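Isocitrate dehydrogenase [NAD] subunit 1, mitochondrial (Saccharomyces cerevisiae, PDB 3BLX) catalyses, as part of an octamer of two kinds of subunit, the NAD-dependent oxidative decarboxylation of isocitrate to 2-oxoglutarate in the citric acid cycle, and also binds RNA. Local coordinates at residues M154-T159 / D191-N196; V36-E41 / E341-L346; T118-I123 / K226-D231. One frame throughout, in Å; residues are numbered along the deposited sequence.

Contact 1 of 3, residues M154-T159 / D191-N196; sequences MTRPKT and DGLFRN
M154 meets three residues of the helical segment 191-196 with successive atoms of its side chain. M154 CG lies 4.0 Å from CD2 of L193. M154 SD comes obliquely to the F194 ring in a Met-aromatic contact, 3.9 Å from F194 CD1. M154 CE ends 3.6 Å from OD1 of D191. The torsions explain this reach: CG is anti to the backbone N (chi1 166°), and the chain then bends at chi2 and chi3. T159 also touches the ring, with CB 3.9 Å from CD1 of F194. The other methyl of L193, CD1, lies 3.8 Å from NH1 of R156, the two side chains crossing at about a right angle.

The segment 154-159 is a strand-to-helix junction. T155 is the N-cap of helix 156-172, and its OG1 accepts a weak bond from K158 N at 3.4 Å. The same OG1 is hydrogen-bonded to E133. M154 and T155 also pair with an antiparallel strand of a neighbouring subunit 2 chain, so the sheet continues across the interface, consistent with the clasp region of this family. The other carboxylate oxygen of D191, OD2, is hydrogen-bonded to K183 N and Y239 OH. K183 is probably critical for catalysis, as in related enzymes.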
loop_
_atom_site.group_PDB
_atom_site.type_symbol
_atom_site.label_atom_id
_atom_site.label_comp_id
_atom_site.label_asym_id
_atom_site.label_seq_id
_atom_site.Cartn_x
_atom_site.Cartn_y
_atom_site.Cartn_z
ATOM N N MET E 154 4.308 2.304 -25.581
ATOM C CA MET E 154 4.838 3.603 -25.223
ATOM C C MET E 154 3.718 4.213 -24.402
ATOM O O MET E 154 2.584 4.292 -24.874
ATOM C CB MET E 154 5.047 4.438 -26.493
ATOM C CG MET E 154 5.276 5.940 -26.279
ATOM S SD MET E 154 7.029 6.373 -26.315
ATOM C CE MET E 154 7.647 5.357 -27.681
ATOM N N THR E 155 4.001 4.622 -23.174
ATOM C CA THR E 155 2.925 5.118 -22.315
ATOM C C THR E 155 3.245 6.492 -21.775
ATOM O O THR E 155 4.397 6.835 -21.582
ATOM C CB THR E 155 2.624 4.184 -21.120
ATOM O OG1 THR E 155 3.492 4.487 -20.014
ATOM C CG2 THR E 155 2.755 2.716 -21.506
ATOM N N ARG E 156 2.217 7.266 -21.487
ATOM C CA ARG E 156 2.431 8.651 -21.121
ATOM C C ARG E 156 3.103 8.820 -19.746
ATOM O O ARG E 156 3.980 9.668 -19.573
ATOM C CB ARG E 156 1.132 9.484 -21.273
ATOM C CG ARG E 156 0.410 9.846 -19.995
ATOM C CD ARG E 156 -0.756 10.815 -20.263
ATOM N NE ARG E 156 -0.329 12.045 -20.934
ATOM C CZ ARG E 156 -0.607 12.345 -22.207
ATOM N NH1 ARG E 156 -1.345 11.507 -22.970
ATOM N NH2 ARG E 156 -0.150 13.492 -22.726
ATOM N N PRO E 157 2.730 7.998 -18.759
ATOM C CA PRO E 157 3.438 8.174 -17.481
ATOM C C PRO E 157 4.936 7.879 -17.593
ATOM O O PRO E 157 5.737 8.631 -17.038
ATOM C CB PRO E 157 2.768 7.150 -16.547
ATOM C CG PRO E 157 1.454 6.829 -17.208
ATOM C CD PRO E 157 1.700 6.946 -18.685
ATOM N N LYS E 158 5.317 6.813 -18.294
ATOM C CA LYS E 158 6.740 6.556 -18.470
ATOM C C LYS E 158 7.402 7.695 -19.243
ATOM O O LYS E 158 8.519 8.100 -18.912
ATOM C CB LYS E 158 7.015 5.211 -19.140
ATOM C CG LYS E 158 7.356 4.101 -18.183
ATOM C CD LYS E 158 6.132 3.383 -17.652
ATOM C CE LYS E 158 6.526 2.085 -16.937
ATOM N NZ LYS E 158 7.160 1.086 -17.860
ATOM N N THR E 159 6.729 8.248 -20.249
ATOM C CA THR E 159 7.398 9.315 -20.991
ATOM C C THR E 159 7.423 10.664 -20.275
ATOM O O THR E 159 8.301 11.490 -20.511
ATOM C CB THR E 159 7.047 9.376 -22.523
ATOM O OG1 THR E 159 6.671 10.701 -22.884
ATOM C CG2 THR E 159 5.967 8.469 -22.855
ATOM N N ASP E 191 5.361 7.670 -31.292
ATOM C CA ASP E 191 6.468 8.616 -31.223
ATOM C C ASP E 191 5.940 10.050 -31.300
ATOM O O ASP E 191 6.630 10.992 -30.919
ATOM C CB ASP E 191 7.541 8.317 -32.286
ATOM C CG ASP E 191 8.471 7.156 -31.880
ATOM O OD1 ASP E 191 8.048 6.267 -31.092
ATOM O OD2 ASP E 191 9.629 7.131 -32.355
ATOM N N GLY E 192 4.703 10.204 -31.771
ATOM C CA GLY E 192 4.010 11.478 -31.677
ATOM C C GLY E 192 3.761 11.836 -30.220
ATOM O O GLY E 192 4.038 12.949 -29.772
ATOM N N LEU E 193 3.245 10.870 -29.467
ATOM C CA LEU E 193 3.062 11.015 -28.025
ATOM C C LEU E 193 4.338 11.469 -27.322
ATOM O O LEU E 193 4.333 12.394 -26.502
ATOM C CB LEU E 193 2.636 9.676 -27.446
ATOM C CG LEU E 193 2.265 9.600 -25.968
ATOM C CD1 LEU E 193 1.026 10.416 -25.718
ATOM C CD2 LEU E 193 2.030 8.162 -25.549
ATOM N N PHE E 194 5.433 10.793 -27.659
ATOM C CA PHE E 194 6.746 11.116 -27.117
ATOM C C PHE E 194 7.203 12.567 -27.382
ATOM O O PHE E 194 7.509 13.305 -26.440
ATOM C CB PHE E 194 7.788 10.147 -27.662
ATOM C CG PHE E 194 9.098 10.220 -26.937
ATOM C CD1 PHE E 194 9.304 9.486 -25.762
ATOM C CD2 PHE E 194 10.117 11.040 -27.412
ATOM C CE1 PHE E 194 10.507 9.567 -25.078
ATOM C CE2 PHE E 194 11.330 11.127 -26.727
ATOM C CZ PHE E 194 11.524 10.396 -25.555
ATOM N N ARG E 195 7.271 12.959 -28.655
ATOM C CA ARG E 195 7.590 14.335 -29.044
ATOM C C ARG E 195 6.680 15.363 -28.388
ATOM O O ARG E 195 7.148 16.405 -27.924
ATOM C CB ARG E 195 7.468 14.494 -30.559
ATOM C CG ARG E 195 7.557 15.928 -31.039
ATOM C CD ARG E 195 6.976 16.076 -32.441
ATOM N NE ARG E 195 5.542 15.784 -32.453
ATOM C CZ ARG E 195 4.876 15.285 -33.501
ATOM N NH1 ARG E 195 5.517 15.016 -34.645
ATOM N NH2 ARG E 195 3.564 15.041 -33.404
ATOM N N ASN E 196 5.378 15.083 -28.356
ATOM C CA ASN E 196 4.430 16.031 -27.768
ATOM C C ASN E 196 4.620 16.207 -26.284
ATOM O O ASN E 196 4.726 17.342 -25.814
ATOM C CB ASN E 196 2.995 15.615 -28.041
ATOM C CG ASN E 196 2.641 15.754 -29.491
ATOM O OD1 ASN E 196 3.328 16.478 -30.246
ATOM N ND2 ASN E 196 1.590 15.047 -29.915
#

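Contact 2 of 3, residues V36-E41 / E341-L346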
loop_
_atom_site.group_PDB
_atom_site.type_symbol
_atom_site.label_atom_id
_atom_site.label_comp_id
_atom_site.label_asym_id
_atom_site.label_seq_id
_atom_site.Cartn_x
_atom_site.Cartn_y
_atom_site.Cartn_z
ATOM N N VAL E 36 39.564 1.618 -10.136
ATOM C CA VAL E 36 38.802 2.499 -9.264
ATOM C C VAL E 36 39.057 2.170 -7.791
ATOM O O VAL E 36 39.357 3.046 -7.017
ATOM C CB VAL E 36 37.292 2.438 -9.565
ATOM C CG1 VAL E 36 36.506 3.032 -8.409
ATOM C CG2 VAL E 36 36.976 3.191 -10.836
ATOM N N ARG E 37 38.923 0.909 -7.407
ATOM C CA ARG E 37 39.223 0.484 -6.044
ATOM C C ARG E 37 40.564 1.037 -5.567
ATOM O O ARG E 37 40.668 1.535 -4.444
ATOM C CB ARG E 37 39.247 -1.034 -5.949
ATOM C CG ARG E 37 38.044 -1.624 -5.319
ATOM C CD ARG E 37 38.353 -3.013 -4.833
ATOM N NE ARG E 37 37.920 -4.011 -5.793
ATOM C CZ ARG E 37 36.968 -4.904 -5.548
ATOM N NH1 ARG E 37 36.371 -4.909 -4.358
ATOM N NH2 ARG E 37 36.621 -5.795 -6.487
ATOM N N THR E 38 41.576 0.932 -6.436
ATOM C CA THR E 38 42.944 1.384 -6.164
ATOM C C THR E 38 43.048 2.907 -5.975
ATOM O O THR E 38 43.604 3.396 -4.995
ATOM C CB THR E 38 43.931 0.929 -7.293
ATOM O OG1 THR E 38 44.016 -0.499 -7.337
ATOM C CG2 THR E 38 45.311 1.468 -7.048
ATOM N N ILE E 39 42.531 3.662 -6.923
ATOM C CA ILE E 39 42.475 5.105 -6.753
ATOM C C ILE E 39 41.709 5.515 -5.488
ATOM O O ILE E 39 42.070 6.481 -4.812
ATOM C CB ILE E 39 41.826 5.775 -7.944
ATOM C CG1 ILE E 39 42.609 5.464 -9.223
ATOM C CG2 ILE E 39 41.702 7.267 -7.709
ATOM C CD1 ILE E 39 41.961 5.998 -10.497
ATOM N N PHE E 40 40.656 4.781 -5.159
ATOM C CA PHE E 40 39.826 5.139 -4.006
ATOM C C PHE E 40 40.532 4.921 -2.671
ATOM O O PHE E 40 40.455 5.767 -1.811
ATOM C CB PHE E 40 38.471 4.410 -4.023
ATOM C CG PHE E 40 37.384 5.150 -4.774
ATOM C CD1 PHE E 40 37.678 5.892 -5.905
ATOM C CD2 PHE E 40 36.076 5.060 -4.378
ATOM C CE1 PHE E 40 36.683 6.545 -6.595
ATOM C CE2 PHE E 40 35.086 5.701 -5.063
ATOM C CZ PHE E 40 35.384 6.450 -6.171
ATOM N N GLU E 41 41.203 3.791 -2.497
ATOM C CA GLU E 41 41.984 3.562 -1.288
ATOM C C GLU E 41 43.131 4.572 -1.167
ATOM O O GLU E 41 43.475 5.005 -0.069
ATOM C CB GLU E 41 42.524 2.122 -1.226
ATOM C CG GLU E 41 43.676 1.844 -2.171
ATOM C CD GLU E 41 44.338 0.483 -1.932
ATOM O OE1 GLU E 41 45.185 0.074 -2.769
ATOM O OE2 GLU E 41 44.012 -0.171 -0.909
ATOM N N GLU E 341 49.943 6.350 -12.619
ATOM C CA GLU E 341 50.211 7.721 -13.007
ATOM C C GLU E 341 49.167 8.670 -12.426
ATOM O O GLU E 341 49.490 9.773 -11.987
ATOM C CB GLU E 341 50.229 7.867 -14.536
ATOM C CG GLU E 341 51.459 8.606 -15.134
ATOM C CD GLU E 341 51.741 10.008 -14.559
ATOM O OE1 GLU E 341 51.311 11.005 -15.183
ATOM O OE2 GLU E 341 52.423 10.117 -13.510
ATOM N N ILE E 342 47.911 8.248 -12.438
ATOM C CA ILE E 342 46.832 9.060 -11.887
ATOM C C ILE E 342 46.996 9.214 -10.381
ATOM O O ILE E 342 46.944 10.318 -9.865
ATOM C CB ILE E 342 45.447 8.464 -12.215
ATOM C CG1 ILE E 342 45.106 8.689 -13.694
ATOM C CG2 ILE E 342 44.361 9.087 -11.353
ATOM C CD1 ILE E 342 43.994 7.782 -14.195
ATOM N N ILE E 343 47.205 8.100 -9.685
ATOM C CA ILE E 343 47.440 8.112 -8.259
ATOM C C ILE E 343 48.640 8.993 -7.920
ATOM O O ILE E 343 48.659 9.654 -6.876
ATOM C CB ILE E 343 47.699 6.700 -7.748
ATOM C CG1 ILE E 343 46.433 5.862 -7.903
ATOM C CG2 ILE E 343 48.146 6.735 -6.288
ATOM C CD1 ILE E 343 46.620 4.415 -7.501
ATOM N N ASN E 344 49.633 9.005 -8.810
ATOM C CA ASN E 344 50.838 9.796 -8.617
ATOM C C ASN E 344 50.574 11.306 -8.658
ATOM O O ASN E 344 51.114 12.055 -7.845
ATOM C CB ASN E 344 51.913 9.395 -9.637
ATOM C CG ASN E 344 53.208 10.178 -9.469
ATOM O OD1 ASN E 344 53.882 10.041 -8.452
ATOM N ND2 ASN E 344 53.561 11.002 -10.473
ATOM N N LYS E 345 49.751 11.757 -9.598
ATOM C CA LYS E 345 49.409 13.184 -9.672
ATOM C C LYS E 345 48.519 13.570 -8.514
ATOM O O LYS E 345 48.383 14.748 -8.200
ATOM C CB LYS E 345 48.699 13.547 -10.984
ATOM C CG LYS E 345 49.162 12.715 -12.143
ATOM C CD LYS E 345 49.019 13.462 -13.451
ATOM C CE LYS E 345 50.172 14.433 -13.640
ATOM N NZ LYS E 345 50.186 14.974 -15.012
ATOM N N LEU E 346 47.900 12.564 -7.901
ATOM C CA LEU E 346 46.979 12.769 -6.796
ATOM C C LEU E 346 47.700 13.090 -5.488
ATOM O O LEU E 346 47.288 14.002 -4.774
ATOM C CB LEU E 346 46.080 11.543 -6.629
ATOM C CG LEU E 346 44.580 11.687 -6.930
ATOM C CD1 LEU E 346 44.239 12.970 -7.649
ATOM C CD2 LEU E 346 44.084 10.482 -7.697
#
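Two helices from near the two ends of the chain lie side by side here as a nearly parallel pair. Segment 36-41 belongs to helix 27-42, and segment 341-346 to helix 335-347. The axes of the segments 36-41 and 341-346 approach to 10.1 Å, at a signed crossing angle of -15°. This is helix packing in the alpha/beta fold of the isocitrate and isopropylmalate dehydrogenases, away from the annotated sites. No hydrogen bond joins the two segments.

The tight, buried part is built round I39. Three of its side-chain carbons, CD1, CG1 and CG2, each meet a different residue. I39 CD1 lies 4.0 Å from CG2 of I342. I39 CG1 lies 4.1 Å from CG1 of I343, the two side chains crossing obliquely. I39 CG2 lies 4.0 Å from CD2 of L346, and here the side chains cross at about a right angle. I39 has CG1 anti to the carbonyl carbon (chi1 -59°), so CG2 is anti to the backbone N and the two branches part toward different partners. Helices 289-302 and 306-320 extend this core: I39 also touches I292, and L346 touches A314.

The other side is looser. T38 is partly exposed and meets I343 alone, while E41 and N344 are exposed. K13 of a second copy of this subunit also packs on I343. An alanine at I343 would lose CG1, CG2 and CD1, and would probably weaken the packing on both I39 and T38. T38 has its hydroxyl engaged within its own helix, since OG1 is hydrogen-bonded to D34 O. The methyl T38 CG2 is anti to the backbone N and lies 3.3 Å from CD1 of I343.

Contact 3 of 3, residues T118-I123 / K226-D231; sequences TRIPDI and KPHQFD
NE2 of H228 is held by one clear hydrogen bond, donated to P121 O at 2.8 Å with an N-H...O angle of 144°. The bond meets the carbonyl nearly along its C=O axis, and the oxygen lies close to the imidazole plane. D122 O is also at this ring edge, 3.1 Å from NE2 of H228. Two successive carbonyls thus face one nitrogen, and the bond to P121 implies that NE2 carries a proton. CG of H228 is anti to the carbonyl carbon (chi1 -66°), and the ring reaches across to the loop 118-123.

The two branches of I120 go to different partners. I120 CG2 lies 3.6 Å from CE1 of H228, the side chains sliding past each other in opposite directions. I120 CD1 meets P227 tip to tip, 4.0 Å from CD of P227. I123, which is buried, places CG1 4.2 Å from CB of P227. Both residues also touch L250 of helix 237-251. I120 packs further on T125 of a neighbouring subunit 2 chain.

P227 and H228 lie in a short 3-10 turn after helix 216-225. The contact joins two loops that lead into neighbouring parallel strands, 124-130 and 232-235, of the mixed sheet in this alpha/beta fold.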
loop_
_atom_site.group_PDB
_atom_site.type_symbol
_atom_site.label_atom_id
_atom_site.label_comp_id
_atom_site.label_asym_id
_atom_site.label_seq_id
_atom_site.Cartn_x
_atom_site.Cartn_y
_atom_site.Cartn_z
ATOM N N THR E 118 40.882 13.388 -32.289
ATOM C CA THR E 118 39.552 13.142 -32.844
ATOM C C THR E 118 39.282 13.985 -34.088
ATOM O O THR E 118 39.694 15.144 -34.187
ATOM C CB THR E 118 38.429 13.410 -31.818
ATOM O OG1 THR E 118 38.518 14.757 -31.339
ATOM C CG2 THR E 118 38.532 12.443 -30.641
ATOM N N ARG E 119 38.567 13.394 -35.033
ATOM C CA ARG E 119 38.240 14.054 -36.288
ATOM C C ARG E 119 37.382 15.316 -36.095
ATOM O O ARG E 119 37.511 16.286 -36.841
ATOM C CB ARG E 119 37.596 13.032 -37.225
ATOM C CG ARG E 119 36.981 13.571 -38.475
ATOM C CD ARG E 119 36.920 12.487 -39.539
ATOM N NE ARG E 119 36.835 11.156 -38.947
ATOM C CZ ARG E 119 37.313 10.046 -39.512
ATOM N NH1 ARG E 119 37.925 10.089 -40.696
ATOM N NH2 ARG E 119 37.186 8.888 -38.875
ATOM N N ILE E 120 36.526 15.319 -35.081
ATOM C CA ILE E 120 35.779 16.520 -34.724
ATOM C C ILE E 120 36.033 16.883 -33.279
ATOM O O ILE E 120 35.793 16.088 -32.376
ATOM C CB ILE E 120 34.280 16.346 -34.944
ATOM C CG1 ILE E 120 34.033 15.929 -36.389
ATOM C CG2 ILE E 120 33.539 17.642 -34.591
ATOM C CD1 ILE E 120 32.594 15.810 -36.760
ATOM N N PRO E 121 36.529 18.096 -33.058
ATOM C CA PRO E 121 37.003 18.540 -31.745
ATOM C C PRO E 121 35.882 19.094 -30.857
ATOM O O PRO E 121 34.814 19.463 -31.359
ATOM C CB PRO E 121 37.976 19.680 -32.097
ATOM C CG PRO E 121 37.947 19.805 -33.621
ATOM C CD PRO E 121 36.727 19.120 -34.092
ATOM N N ASP E 122 36.147 19.146 -29.551
ATOM C CA ASP E 122 35.318 19.882 -28.589
ATOM C C ASP E 122 33.847 19.500 -28.627
ATOM O O ASP E 122 32.973 20.326 -28.913
ATOM C CB ASP E 122 35.505 21.388 -28.778
ATOM C CG ASP E 122 36.926 21.831 -28.460
ATOM O OD1 ASP E 122 37.350 21.680 -27.289
ATOM O OD2 ASP E 122 37.622 22.313 -29.384
ATOM N N ILE E 123 33.584 18.232 -28.339
ATOM C CA ILE E 123 32.223 17.743 -28.315
ATOM C C ILE E 123 31.730 17.738 -26.879
ATOM O O ILE E 123 32.500 17.463 -25.935
ATOM C CB ILE E 123 32.132 16.351 -28.943
ATOM C CG1 ILE E 123 32.245 16.481 -30.464
ATOM C CG2 ILE E 123 30.822 15.667 -28.582
ATOM C CD1 ILE E 123 32.483 15.188 -31.155
ATOM N N LYS E 226 27.584 17.422 -37.786
ATOM C CA LYS E 226 27.649 18.675 -37.018
ATOM C C LYS E 226 27.147 18.492 -35.581
ATOM O O LYS E 226 26.125 19.062 -35.188
ATOM C CB LYS E 226 26.869 19.807 -37.709
ATOM C CG LYS E 226 26.929 19.820 -39.248
ATOM C CD LYS E 226 26.151 21.021 -39.840
ATOM C CE LYS E 226 25.382 20.652 -41.128
ATOM N NZ LYS E 226 26.199 19.915 -42.152
ATOM N N PRO E 227 27.889 17.716 -34.792
ATOM C CA PRO E 227 27.565 17.362 -33.409
ATOM C C PRO E 227 27.383 18.563 -32.502
ATOM O O PRO E 227 26.810 18.400 -31.422
ATOM C CB PRO E 227 28.813 16.615 -32.945
ATOM C CG PRO E 227 29.470 16.143 -34.162
ATOM C CD PRO E 227 29.176 17.150 -35.218
ATOM N N HIS E 228 27.872 19.739 -32.900
ATOM C CA HIS E 228 27.920 20.871 -31.960
ATOM C C HIS E 228 26.556 21.511 -31.700
ATOM O O HIS E 228 26.339 22.186 -30.677
ATOM C CB HIS E 228 28.936 21.929 -32.413
ATOM C CG HIS E 228 30.351 21.445 -32.377
ATOM N ND1 HIS E 228 31.041 21.084 -33.513
ATOM C CD2 HIS E 228 31.204 21.247 -31.342
ATOM C CE1 HIS E 228 32.260 20.688 -33.183
ATOM N NE2 HIS E 228 32.387 20.780 -31.872
ATOM N N GLN E 229 25.636 21.259 -32.624
ATOM C CA GLN E 229 24.313 21.832 -32.536
ATOM C C GLN E 229 23.488 21.206 -31.414
ATOM O O GLN E 229 22.486 21.780 -30.986
ATOM C CB GLN E 229 23.611 21.696 -33.892
ATOM C CG GLN E 229 22.965 20.380 -34.102
ATOM C CD GLN E 229 22.571 20.169 -35.539
ATOM O OE1 GLN E 229 23.407 19.832 -36.383
ATOM N NE2 GLN E 229 21.283 20.355 -35.831
ATOM N N PHE E 230 23.923 20.044 -30.923
ATOM C CA PHE E 230 23.174 19.303 -29.902
ATOM C C PHE E 230 23.696 19.553 -28.519
ATOM O O PHE E 230 24.878 19.855 -28.329
ATOM C CB PHE E 230 23.172 17.800 -30.182
ATOM C CG PHE E 230 22.521 17.440 -31.489
ATOM C CD1 PHE E 230 23.246 16.817 -32.496
ATOM C CD2 PHE E 230 21.205 17.784 -31.736
ATOM C CE1 PHE E 230 22.663 16.504 -33.713
ATOM C CE2 PHE E 230 20.611 17.479 -32.963
ATOM C CZ PHE E 230 21.345 16.833 -33.950
ATOM N N ASP E 231 22.798 19.423 -27.552
ATOM C CA ASP E 231 23.158 19.613 -26.161
ATOM C C ASP E 231 22.741 18.372 -25.324
ATOM O O ASP E 231 23.537 17.467 -25.090
ATOM C CB ASP E 231 22.528 20.916 -25.648
ATOM C CG ASP E 231 23.131 21.381 -24.328
ATOM O OD1 ASP E 231 23.888 20.594 -23.720
ATOM O OD2 ASP E 231 22.851 22.529 -23.897
#

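How the contacts relate
From the N terminus, helix 27-42 supplies the first half of contact 2, which waits for helix 335-347 near the C terminus. That closes the longest loop, and the other two contacts lie inside it. Contact 3 opens at 118-123 and closes at 226-231. Contact 1 falls between these, from 154-159 to 191-196. The three are therefore nested, and none cross. Contact 2 joins helices of the two chain ends. Contact 3 joins loops leading into the mixed sheet. Contact 1 joins a strand-helix junction to helix 190-205. Contacts 1 and 2 lie on opposite sides of the chain's centre, their own centres about 43 Å apart. No two contacts touch.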